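Muramoyltetrapeptide carboxypeptidase (Oxalobacter formigenes OXCC13, PDB 6UUK) probably acts as a serine-type LD-carboxypeptidase of the S66 family, removing the terminal D-alanine from muramoyl tetrapeptides of the bacterial cell wall. Local coordinates at residues 138-142 with 160-166; 166-170 with 343-347; 215-220 with 323-329; 251-256 with 291-296. All coordinates share one frame. Residue numbers count along the deposited sequence, not the author numbering.

Interaction 1 (138-142 with 160-166); sequences FAKLA and ALLKHGA
Phe138 is the central side chain of this helix-to-helix contact, a mainly apolar and CH-pi packing within the N-terminal domain. It starts the helix 138-142, and its CA lies 6.0 Å from that of Leu161; the CA atoms of Ala139 and His164 are 6.4 Å apart and those of Ala142 and Ala166 5.0 Å. With chi1 in m and chi2 at 93°, the Phe138 ring receives Ala160 CB over one face, 3.5 Å from its centroid, a CH-pi contact, while Leu161 CD2 sits at its edge, 3.8 Å from Phe138 CD2. Phe138 CB lies over the face of the His164 ring (chi1 m), 3.6 Å from its centroid, a second CH-pi contact; a hydrogen bond of 2.7 Å from His164 ND1 to Ala160 O fixes the imidazole. Leu161 CD2 is also 3.7 Å from Leu141 CB. The second helix ends in a Schellman motif: Gly165 takes positive phi (91°), Ala166 N bonds to Leu161 O at 2.7 Å, and the chain then extends, bringing Ala166 CB 3.8 Å from Ala142 CB. Leu141 and Leu161 both pack on Phe148 of strand 147-150, and Phe157 of helix 155-163 meets the Phe138 ring.

Interaction 2 (166-170 with 343-347); sequences AVSFS and GDYPT
The C-terminal tail packs here against strand 168-170 of the mixed, largely parallel sheet of the N-terminal domain and the residue leading into it, so that the chain beyond strand 337-343 returns to the other domain. No hydrogen bond joins the segments; the fit is one of shape. Both are extended at the meeting point, with the CA atoms of Val167 and Tyr345 6.4 Å apart. Val167 (chi1 t) is the first bump: it enters the hollow between Tyr345 and Pro346, with CG1 3.8 Å from Tyr345 CB and its CB 3.7 Å from Pro346 CD. Two residues on, Phe169 (chi1 m, chi2 -90°) brings the rim of its ring against the same two residues. Tyr345, chi1 p, has its ring at 86° to that of Phe169, the centroids 5.7 Å apart in an oblique pairing. Thr194 of helix 185-196 and Pro324 each touch the side chains of Phe169 and Tyr345. Phe169 CE1 lies 3.5 Å from Tyr345 CD1 and Phe169 CZ 3.3 Å from the carbonyl oxygen, O, of Pro346.

Interaction 3 (215-220 with 323-329); sequences EGTLWG and LPVGGRA
Leu218 (chi1 t, chi2 p) lays its side chain over Ala329, CB to CB at 3.6 Å, and extends CD2 to within 4.2 Å of Leu323 CB. Its backbone is equally engaged: Leu218 N donates to Gly327 O at 2.9 Å, and Leu218 O accepts from Gly326 N at 2.6 Å. Gly216 and Ala329 form an antiparallel hydrogen-bonded pair, with Gly216 N to Ala329 O at 3.1 Å and Ala329 N to Gly216 O at 2.8 Å. Thr217 and Arg328 follow as the non-hydrogen-bonded pair, CA atoms 4.7 Å apart, and Thr217 CA adds a CA-H...O contact of 3.2 Å to Gly327 O. A type II beta turn from Pro324 to Gly327, closed by Gly327 N to Pro324 O at 3.2 Å, makes the junction between two sheets: strand 323-325 is an edge of the N-terminal-domain sheet and runs at 99° to strand 215-220, whereas 328-333 lies beside 213-222 in the C-terminal-domain sheet. Gly326 has phi 105° and psi -5°, where a CB would clash with the Val325 carbonyl oxygen, which calls for glycine. Within the turn, Val325 CG1 lies 4.1 Å from Trp219 CB. The Trp219 side chain packs on Met159 and Leu162 of helix 155-163, its NE1 hydrogen-bonded to Gln271. Leu323 brings the contact near the predicted charge-relay residue Glu246, about 7 Å from side chain to side chain.

Interaction 4 (251-256 with 291-296); sequences HPYRVE and YDFNAM
Two helix N-termini, those of 252-264 and 293-303, pack side by side in the C-terminal domain, each following a strand of its sheet and so belonging to its alternating beta-alpha part. His251 is the N-cap of the first; its ring edge faces Tyr291, His251 CE1 to Tyr291 CD1 at 4.4 Å, while NE2 bonds to Asp288. Pro252 is the central bump, Pro252 CA lying 5.6 Å from Phe293 CA. Pro252 CB is 3.7 Å from Asp292 O and 4.0 Å from Tyr291 CE1, and Pro252 O 3.6 Å from Met296 CG. The backbone N of Tyr253 lies at the edge of the Tyr291 ring, 3.8 Å from Tyr291 CE1, while its own ring makes a cation-pi contact with Arg96 of the second subunit. Val255 puts CG1 3.8 Å from CE of Met296, a selenomethionine. Glu256 packs CB on Met296 CG at 3.5 Å; its OE1 hydrogen-bonds to Tyr127 and its OE2 forms a salt bridge with Arg131, both of the second subunit, placing this contact at the dimer interface. Tyr291, chi1 t, adds a weak hydrogen bond of 3.5 Å from OH to Glu256 OE2. The second helix is capped by Asp292, whose OD1 accepts from Ala295 N at 3.1 Å.

Interactions 2 and 3 lie where the two domains meet, and interaction 1 adjoins them from the N-terminal domain, whereas interaction 4 stands apart at the dimer interface. Interaction 1 closes first along the chain and shares Ala166 with interaction 2, their centres 12 Å apart. Interaction 2 spans the longest separation, 166-170 to 343-347, and both 3 and 4 fall within it, 4 inside 3 as well. Interactions 2 and 3 have centres 8 Å apart, and Leu162 of 160-166 packs on Trp219 of interaction 3. The turn between strands 323-325 and 328-333, with the Ser170-Leu323 backbone bond, connects the two sheets. Interaction 4 lies 26 Å from interaction 3, centre to centre, and 34 Å from interaction 1.

Interaction 1 (138-142 with 160-166)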
loop_
_atom_site.group_PDB
_atom_site.type_symbol
_atom_site.label_atom_id
_atom_site.label_comp_id
_atom_site.label_asym_id
_atom_site.label_seq_id
_atom_site.Cartn_x
_atom_site.Cartn_y
_atom_site.Cartn_z
ATOM N N PHE B 138 21.605 0.433 10.580
ATOM C CA PHE B 138 21.040 1.689 11.056
ATOM C C PHE B 138 21.542 2.063 12.443
ATOM O O PHE B 138 21.488 3.242 12.810
ATOM C CB PHE B 138 19.512 1.613 11.040
ATOM C CG PHE B 138 18.934 1.493 9.658
ATOM C CD1 PHE B 138 18.656 0.249 9.115
ATOM C CD2 PHE B 138 18.680 2.623 8.899
ATOM C CE1 PHE B 138 18.129 0.136 7.841
ATOM C CE2 PHE B 138 18.154 2.517 7.624
ATOM C CZ PHE B 138 17.877 1.271 7.095
ATOM N N ALA B 139 22.026 1.093 13.223
ATOM C CA ALA B 139 22.716 1.433 14.461
ATOM C C ALA B 139 24.040 2.129 14.176
ATOM O O ALA B 139 24.453 3.013 14.934
ATOM C CB ALA B 139 22.941 0.177 15.302
ATOM N N LYS B 140 24.713 1.743 13.089
ATOM C CA LYS B 140 25.908 2.455 12.654
ATOM C C LYS B 140 25.559 3.811 12.054
ATOM O O LYS B 140 26.316 4.775 12.216
ATOM C CB LYS B 140 26.675 1.605 11.640
ATOM C CG LYS B 140 27.934 2.248 11.079
ATOM C CD LYS B 140 29.149 1.938 11.937
ATOM C CE LYS B 140 30.431 2.380 11.250
ATOM N NZ LYS B 140 31.644 1.965 12.008
ATOM N N LEU B 141 24.416 3.905 11.368
ATOM C CA LEU B 141 24.020 5.166 10.750
ATOM C C LEU B 141 23.574 6.182 11.793
ATOM O O LEU B 141 23.843 7.381 11.654
ATOM C CB LEU B 141 22.907 4.920 9.733
ATOM C CG LEU B 141 23.308 4.168 8.466
ATOM C CD1 LEU B 141 22.077 3.781 7.668
ATOM C CD2 LEU B 141 24.246 5.024 7.632
ATOM N N ALA B 142 22.883 5.724 12.841
ATOM C CA ALA B 142 22.443 6.638 13.888
ATOM C C ALA B 142 23.623 7.248 14.632
ATOM O O ALA B 142 23.535 8.384 15.110
ATOM C CB ALA B 142 21.516 5.913 14.864
ATOM N N ALA B 160 13.406 3.795 9.480
ATOM C CA ALA B 160 14.336 2.900 10.158
ATOM C C ALA B 160 15.366 3.676 10.969
ATOM O O ALA B 160 15.789 3.211 12.034
ATOM C CB ALA B 160 15.027 1.990 9.144
ATOM N N LEU B 161 15.783 4.848 10.485
ATOM C CA LEU B 161 16.641 5.712 11.287
ATOM C C LEU B 161 15.920 6.185 12.542
ATOM O O LEU B 161 16.499 6.203 13.634
ATOM C CB LEU B 161 17.111 6.910 10.463
ATOM C CG LEU B 161 18.278 6.692 9.502
ATOM C CD1 LEU B 161 18.663 8.007 8.844
ATOM C CD2 LEU B 161 19.464 6.090 10.236
ATOM N N LEU B 162 14.650 6.573 12.403
ATOM C CA LEU B 162 13.872 6.977 13.567
ATOM C C LEU B 162 13.576 5.793 14.478
ATOM O O LEU B 162 13.408 5.970 15.689
ATOM C CB LEU B 162 12.573 7.648 13.121
ATOM C CG LEU B 162 11.736 8.294 14.223
ATOM C CD1 LEU B 162 12.546 9.354 14.955
ATOM C CD2 LEU B 162 10.471 8.888 13.641
ATOM N N LYS B 163 13.509 4.584 13.916
ATOM C CA LYS B 163 13.341 3.394 14.742
ATOM C C LYS B 163 14.540 3.180 15.656
ATOM O O LYS B 163 14.400 2.611 16.745
ATOM C CB LYS B 163 13.116 2.170 13.854
ATOM C CG LYS B 163 12.763 0.900 14.610
ATOM C CD LYS B 163 11.476 1.072 15.402
ATOM C CE LYS B 163 11.135 -0.186 16.183
ATOM N NZ LYS B 163 9.883 -0.022 16.973
ATOM N N HIS B 164 15.720 3.634 15.237
ATOM C CA HIS B 164 16.930 3.541 16.040
ATOM C C HIS B 164 17.255 4.839 16.768
ATOM O O HIS B 164 18.259 4.897 17.486
ATOM C CB HIS B 164 18.116 3.126 15.162
ATOM C CG HIS B 164 17.989 1.750 14.584
ATOM N ND1 HIS B 164 16.981 1.398 13.712
ATOM C CD2 HIS B 164 18.743 0.639 14.756
ATOM C CE1 HIS B 164 17.119 0.129 13.371
ATOM N NE2 HIS B 164 18.181 -0.355 13.990
ATOM N N GLY B 165 16.440 5.878 16.599
ATOM C CA GLY B 165 16.638 7.118 17.324
ATOM C C GLY B 165 17.514 8.122 16.606
ATOM O O GLY B 165 18.314 8.818 17.239
ATOM N N ALA B 166 17.371 8.214 15.286
ATOM C CA ALA B 166 18.141 9.140 14.467
ATOM C C ALA B 166 17.196 10.131 13.805
ATOM O O ALA B 166 16.186 9.731 13.214
ATOM C CB ALA B 166 18.959 8.393 13.411
#

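Interaction 2 (166-170 with 343-347)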
loop_
_atom_site.group_PDB
_atom_site.type_symbol
_atom_site.label_atom_id
_atom_site.label_comp_id
_atom_site.label_asym_id
_atom_site.label_seq_id
_atom_site.Cartn_x
_atom_site.Cartn_y
_atom_site.Cartn_z
ATOM N N ALA B 166 17.371 8.214 15.286
ATOM C CA ALA B 166 18.141 9.140 14.467
ATOM C C ALA B 166 17.196 10.131 13.805
ATOM O O ALA B 166 16.186 9.731 13.214
ATOM C CB ALA B 166 18.959 8.393 13.411
ATOM N N VAL B 167 17.523 11.414 13.904
ATOM C CA VAL B 167 16.702 12.474 13.331
ATOM C C VAL B 167 17.113 12.679 11.879
ATOM O O VAL B 167 18.279 12.969 11.590
ATOM C CB VAL B 167 16.837 13.779 14.130
ATOM C CG1 VAL B 167 16.124 14.914 13.410
ATOM C CG2 VAL B 167 16.284 13.601 15.533
ATOM N N SER B 168 16.158 12.525 10.970
ATOM C CA SER B 168 16.353 12.772 9.551
ATOM C C SER B 168 15.520 13.978 9.130
ATOM O O SER B 168 14.760 14.545 9.919
ATOM C CB SER B 168 15.994 11.529 8.735
ATOM O OG SER B 168 14.691 11.073 9.054
ATOM N N PHE B 169 15.663 14.367 7.866
ATOM C CA PHE B 169 14.986 15.544 7.334
ATOM C C PHE B 169 14.212 15.156 6.085
ATOM O O PHE B 169 14.800 14.672 5.113
ATOM C CB PHE B 169 15.985 16.661 7.022
ATOM C CG PHE B 169 16.706 17.183 8.229
ATOM C CD1 PHE B 169 16.193 18.247 8.952
ATOM C CD2 PHE B 169 17.895 16.608 8.644
ATOM C CE1 PHE B 169 16.856 18.729 10.064
ATOM C CE2 PHE B 169 18.560 17.085 9.756
ATOM C CZ PHE B 169 18.040 18.147 10.466
ATOM N N SER B 170 12.901 15.371 6.109
ATOM C CA SER B 170 12.048 15.120 4.951
ATOM C C SER B 170 12.034 16.390 4.111
ATOM O O SER B 170 11.292 17.332 4.400
ATOM C CB SER B 170 10.647 14.711 5.390
ATOM O OG SER B 170 9.968 14.022 4.356
ATOM N N GLY B 343 11.920 22.012 16.564
ATOM C CA GLY B 343 13.169 22.147 17.281
ATOM C C GLY B 343 13.694 20.796 17.713
ATOM O O GLY B 343 13.113 19.752 17.409
ATOM N N ASP B 344 14.817 20.830 18.434
ATOM C CA ASP B 344 15.466 19.635 18.975
ATOM C C ASP B 344 15.853 18.662 17.858
ATOM O O ASP B 344 15.402 17.514 17.807
ATOM C CB ASP B 344 14.578 18.954 20.022
ATOM N N TYR B 345 16.706 19.147 16.959
ATOM C CA TYR B 345 17.228 18.342 15.865
ATOM C C TYR B 345 18.658 18.780 15.583
ATOM O O TYR B 345 18.998 19.947 15.806
ATOM C CB TYR B 345 16.368 18.474 14.599
ATOM C CG TYR B 345 16.229 19.885 14.071
ATOM C CD1 TYR B 345 17.130 20.394 13.144
ATOM C CD2 TYR B 345 15.190 20.704 14.492
ATOM C CE1 TYR B 345 17.005 21.681 12.657
ATOM C CE2 TYR B 345 15.056 21.992 14.010
ATOM C CZ TYR B 345 15.967 22.476 13.093
ATOM O OH TYR B 345 15.837 23.759 12.612
ATOM N N PRO B 346 19.511 17.874 15.105
ATOM C CA PRO B 346 20.906 18.252 14.843
ATOM C C PRO B 346 21.011 19.241 13.694
ATOM O O PRO B 346 20.271 19.165 12.710
ATOM C CB PRO B 346 21.575 16.916 14.497
ATOM C CG PRO B 346 20.462 16.056 14.005
ATOM C CD PRO B 346 19.261 16.453 14.814
ATOM N N THR B 347 21.944 20.178 13.832
ATOM C CA THR B 347 22.154 21.209 12.822
ATOM C C THR B 347 23.422 20.942 12.019
ATOM O O THR B 347 24.361 20.315 12.510
ATOM C CB THR B 347 22.245 22.609 13.457
ATOM O OG1 THR B 347 23.366 22.660 14.348
ATOM C CG2 THR B 347 20.976 22.923 14.231
#

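Interaction 3 (215-220 with 323-329)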
loop_
_atom_site.group_PDB
_atom_site.type_symbol
_atom_site.label_atom_id
_atom_site.label_comp_id
_atom_site.label_asym_id
_atom_site.label_seq_id
_atom_site.Cartn_x
_atom_site.Cartn_y
_atom_site.Cartn_z
ATOM N N GLU B 215 1.903 19.485 20.926
ATOM C CA GLU B 215 3.359 19.517 20.838
ATOM C C GLU B 215 3.881 18.102 21.026
ATOM O O GLU B 215 3.642 17.488 22.069
ATOM C CB GLU B 215 3.954 20.459 21.887
ATOM C CG GLU B 215 5.473 20.449 21.947
ATOM C CD GLU B 215 6.024 21.464 22.929
ATOM O OE1 GLU B 215 5.291 22.411 23.281
ATOM O OE2 GLU B 215 7.190 21.313 23.350
ATOM N N GLY B 216 4.584 17.590 20.024
ATOM C CA GLY B 216 5.106 16.244 20.092
ATOM C C GLY B 216 6.201 16.023 19.074
ATOM O O GLY B 216 6.688 16.961 18.439
ATOM N N THR B 217 6.584 14.756 18.927
ATOM C CA THR B 217 7.649 14.378 18.006
ATOM C C THR B 217 7.115 14.371 16.579
ATOM O O THR B 217 6.152 13.660 16.272
ATOM C CB THR B 217 8.213 13.007 18.375
ATOM O OG1 THR B 217 8.693 13.033 19.725
ATOM C CG2 THR B 217 9.358 12.635 17.445
ATOM N N LEU B 218 7.740 15.160 15.707
ATOM C CA LEU B 218 7.328 15.230 14.313
ATOM C C LEU B 218 7.929 14.069 13.531
ATOM O O LEU B 218 9.130 13.801 13.626
ATOM C CB LEU B 218 7.759 16.560 13.697
ATOM C CG LEU B 218 7.281 16.832 12.269
ATOM C CD1 LEU B 218 5.768 16.988 12.230
ATOM C CD2 LEU B 218 7.966 18.063 11.698
ATOM N N TRP B 219 7.091 13.386 12.754
ATOM C CA TRP B 219 7.545 12.253 11.960
ATOM C C TRP B 219 6.517 11.963 10.879
ATOM O O TRP B 219 5.371 12.415 10.949
ATOM C CB TRP B 219 7.777 11.015 12.832
ATOM C CG TRP B 219 6.524 10.433 13.411
ATOM C CD1 TRP B 219 5.747 10.973 14.393
ATOM C CD2 TRP B 219 5.913 9.188 13.052
ATOM N NE1 TRP B 219 4.683 10.145 14.663
ATOM C CE2 TRP B 219 4.763 9.042 13.853
ATOM C CE3 TRP B 219 6.223 8.185 12.129
ATOM C CZ2 TRP B 219 3.924 7.934 13.760
ATOM C CZ3 TRP B 219 5.389 7.085 12.037
ATOM C CH2 TRP B 219 4.253 6.969 12.848
ATOM N N GLY B 220 6.945 11.202 9.872
ATOM C CA GLY B 220 6.105 10.817 8.763
ATOM C C GLY B 220 6.822 11.031 7.450
ATOM O O GLY B 220 8.056 11.054 7.388
ATOM N N LEU B 323 11.380 19.193 6.634
ATOM C CA LEU B 323 10.799 18.842 7.923
ATOM C C LEU B 323 11.715 17.874 8.654
ATOM O O LEU B 323 11.929 16.750 8.175
ATOM C CB LEU B 323 9.413 18.226 7.738
ATOM C CG LEU B 323 8.364 19.135 7.097
ATOM C CD1 LEU B 323 7.042 18.403 6.920
ATOM C CD2 LEU B 323 8.173 20.398 7.923
ATOM N N PRO B 324 12.276 18.261 9.802
ATOM C CA PRO B 324 13.117 17.330 10.567
ATOM C C PRO B 324 12.320 16.175 11.149
ATOM O O PRO B 324 11.616 16.342 12.150
ATOM C CB PRO B 324 13.708 18.215 11.673
ATOM C CG PRO B 324 13.547 19.621 11.180
ATOM C CD PRO B 324 12.287 19.616 10.377
ATOM N N VAL B 325 12.422 15.000 10.531
ATOM C CA VAL B 325 11.738 13.818 11.043
ATOM C C VAL B 325 12.423 13.374 12.329
ATOM O O VAL B 325 13.614 13.038 12.333
ATOM C CB VAL B 325 11.727 12.693 10.002
ATOM C CG1 VAL B 325 11.177 11.416 10.613
ATOM C CG2 VAL B 325 10.907 13.105 8.791
ATOM N N GLY B 326 11.672 13.368 13.427
ATOM C CA GLY B 326 12.206 13.043 14.732
ATOM C C GLY B 326 12.406 14.232 15.646
ATOM O O GLY B 326 12.765 14.039 16.814
ATOM N N GLY B 327 12.187 15.446 15.153
ATOM C CA GLY B 327 12.332 16.637 15.958
ATOM C C GLY B 327 11.150 16.854 16.882
ATOM O O GLY B 327 10.238 16.034 16.993
ATOM N N ARG B 328 11.177 17.996 17.558
ATOM C CA ARG B 328 10.154 18.377 18.528
ATOM C C ARG B 328 9.317 19.489 17.904
ATOM O O ARG B 328 9.757 20.639 17.822
ATOM C CB ARG B 328 10.799 18.814 19.838
ATOM C CG ARG B 328 9.826 19.179 20.944
ATOM C CD ARG B 328 10.585 19.403 22.240
ATOM N NE ARG B 328 11.711 20.314 22.048
ATOM C CZ ARG B 328 12.774 20.367 22.843
ATOM N NH1 ARG B 328 12.867 19.554 23.887
ATOM N NH2 ARG B 328 13.751 21.228 22.592
ATOM N N ALA B 329 8.112 19.141 17.465
ATOM C CA ALA B 329 7.242 20.059 16.747
ATOM C C ALA B 329 6.216 20.688 17.683
ATOM O O ALA B 329 5.851 20.114 18.713
ATOM C CB ALA B 329 6.523 19.346 15.600
#

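Interaction 4 (251-256 with 291-296)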
loop_
_atom_site.group_PDB
_atom_site.type_symbol
_atom_site.label_atom_id
_atom_site.label_comp_id
_atom_site.label_asym_id
_atom_site.label_seq_id
_atom_site.Cartn_x
_atom_site.Cartn_y
_atom_site.Cartn_z
ATOM N N HIS B 251 -5.750 8.804 -6.108
ATOM C CA HIS B 251 -7.138 9.187 -5.930
ATOM C C HIS B 251 -7.459 9.253 -4.437
ATOM O O HIS B 251 -6.921 8.471 -3.648
ATOM C CB HIS B 251 -8.052 8.183 -6.629
ATOM C CG HIS B 251 -9.413 8.716 -6.957
ATOM N ND1 HIS B 251 -10.424 8.808 -6.023
ATOM C CD2 HIS B 251 -9.937 9.168 -8.120
ATOM C CE1 HIS B 251 -11.507 9.302 -6.595
ATOM N NE2 HIS B 251 -11.239 9.528 -7.868
ATOM N N PRO B 252 -8.315 10.194 -4.019
ATOM C CA PRO B 252 -8.626 10.339 -2.587
ATOM C C PRO B 252 -9.097 9.064 -1.896
ATOM O O PRO B 252 -8.943 8.934 -0.678
ATOM C CB PRO B 252 -9.725 11.413 -2.574
ATOM C CG PRO B 252 -10.104 11.641 -4.025
ATOM C CD PRO B 252 -8.889 11.292 -4.811
ATOM N N TYR B 253 -9.671 8.117 -2.644
ATOM C CA TYR B 253 -10.028 6.843 -2.028
ATOM C C TYR B 253 -8.789 6.003 -1.744
ATOM O O TYR B 253 -8.775 5.229 -0.782
ATOM C CB TYR B 253 -11.024 6.076 -2.905
ATOM C CG TYR B 253 -10.421 5.278 -4.046
ATOM C CD1 TYR B 253 -10.032 3.955 -3.868
ATOM C CD2 TYR B 253 -10.273 5.837 -5.305
ATOM C CE1 TYR B 253 -9.491 3.224 -4.910
ATOM C CE2 TYR B 253 -9.734 5.114 -6.353
ATOM C CZ TYR B 253 -9.345 3.808 -6.149
ATOM O OH TYR B 253 -8.809 3.086 -7.190
ATOM N N ARG B 254 -7.744 6.142 -2.565
ATOM C CA ARG B 254 -6.473 5.502 -2.247
ATOM C C ARG B 254 -5.805 6.166 -1.051
ATOM O O ARG B 254 -5.060 5.511 -0.314
ATOM C CB ARG B 254 -5.543 5.538 -3.460
ATOM C CG ARG B 254 -6.160 5.009 -4.742
ATOM C CD ARG B 254 -5.189 5.132 -5.906
ATOM N NE ARG B 254 -5.805 4.770 -7.179
ATOM C CZ ARG B 254 -5.787 3.547 -7.698
ATOM N NH1 ARG B 254 -5.183 2.560 -7.051
ATOM N NH2 ARG B 254 -6.375 3.311 -8.861
ATOM N N VAL B 255 -6.058 7.460 -0.847
ATOM C CA VAL B 255 -5.526 8.151 0.322
ATOM C C VAL B 255 -6.251 7.691 1.581
ATOM O O VAL B 255 -5.625 7.399 2.607
ATOM C CB VAL B 255 -5.630 9.675 0.136
ATOM C CG1 VAL B 255 -5.068 10.402 1.349
ATOM C CG2 VAL B 255 -4.910 10.103 -1.134
ATOM N N GLU B 256 -7.583 7.619 1.520
ATOM C CA GLU B 256 -8.356 7.147 2.665
ATOM C C GLU B 256 -8.043 5.693 2.989
ATOM O O GLU B 256 -8.076 5.297 4.159
ATOM C CB GLU B 256 -9.850 7.310 2.392
ATOM C CG GLU B 256 -10.729 7.197 3.625
ATOM C CD GLU B 256 -12.204 7.185 3.283
ATOM O OE1 GLU B 256 -12.711 6.119 2.874
ATOM O OE2 GLU B 256 -12.855 8.243 3.410
ATOM N N TYR B 291 -17.696 12.623 -4.623
ATOM C CA TYR B 291 -16.590 12.202 -3.775
ATOM C C TYR B 291 -15.303 12.877 -4.228
ATOM O O TYR B 291 -14.974 12.871 -5.418
ATOM C CB TYR B 291 -16.432 10.681 -3.808
ATOM C CG TYR B 291 -15.435 10.154 -2.800
ATOM C CD1 TYR B 291 -14.097 9.988 -3.134
ATOM C CD2 TYR B 291 -15.834 9.825 -1.511
ATOM C CE1 TYR B 291 -13.184 9.508 -2.213
ATOM C CE2 TYR B 291 -14.928 9.345 -0.583
ATOM C CZ TYR B 291 -13.605 9.188 -0.940
ATOM O OH TYR B 291 -12.701 8.710 -0.020
ATOM N N ASP B 292 -14.579 13.454 -3.277
ATOM C CA ASP B 292 -13.336 14.155 -3.571
ATOM C C ASP B 292 -12.502 14.197 -2.293
ATOM O O ASP B 292 -12.668 13.352 -1.405
ATOM C CB ASP B 292 -13.633 15.553 -4.138
ATOM C CG ASP B 292 -14.653 16.313 -3.312
ATOM O OD1 ASP B 292 -15.069 15.797 -2.253
ATOM O OD2 ASP B 292 -15.042 17.425 -3.723
ATOM N N PHE B 293 -11.603 15.179 -2.198
ATOM C CA PHE B 293 -10.769 15.303 -1.010
ATOM C C PHE B 293 -11.560 15.838 0.176
ATOM O O PHE B 293 -11.299 15.444 1.318
ATOM C CB PHE B 293 -9.569 16.205 -1.301
ATOM C CG PHE B 293 -8.400 15.977 -0.385
ATOM C CD1 PHE B 293 -7.374 15.123 -0.752
ATOM C CD2 PHE B 293 -8.326 16.617 0.842
ATOM C CE1 PHE B 293 -6.296 14.910 0.085
ATOM C CE2 PHE B 293 -7.250 16.407 1.685
ATOM C CZ PHE B 293 -6.235 15.552 1.304
ATOM N N ASN B 294 -12.527 16.725 -0.070
ATOM C CA ASN B 294 -13.324 17.269 1.025
ATOM C C ASN B 294 -14.234 16.207 1.628
ATOM O O ASN B 294 -14.369 16.121 2.854
ATOM C CB ASN B 294 -14.145 18.462 0.537
ATOM C CG ASN B 294 -13.283 19.651 0.164
ATOM O OD1 ASN B 294 -12.229 19.882 0.756
ATOM N ND2 ASN B 294 -13.731 20.417 -0.824
ATOM N N ALA B 295 -14.870 15.391 0.782
ATOM C CA ALA B 295 -15.729 14.326 1.290
ATOM C C ALA B 295 -14.925 13.257 2.016
ATOM O O ALA B 295 -15.441 12.612 2.935
ATOM C CB ALA B 295 -16.530 13.705 0.147
HETATM N N MSE B 296 -13.671 13.057 1.622
HETATM C CA MSE B 296 -12.800 12.098 2.289
HETATM C C MSE B 296 -12.301 12.669 3.611
HETATM O O MSE B 296 -12.221 11.961 4.616
HETATM C CB MSE B 296 -11.621 11.728 1.386
HETATM C CG MSE B 296 -10.686 10.682 1.969
HETATM SE SE MSE B 296 -9.249 11.414 3.069
HETATM C CE MSE B 296 -8.261 12.360 1.680
#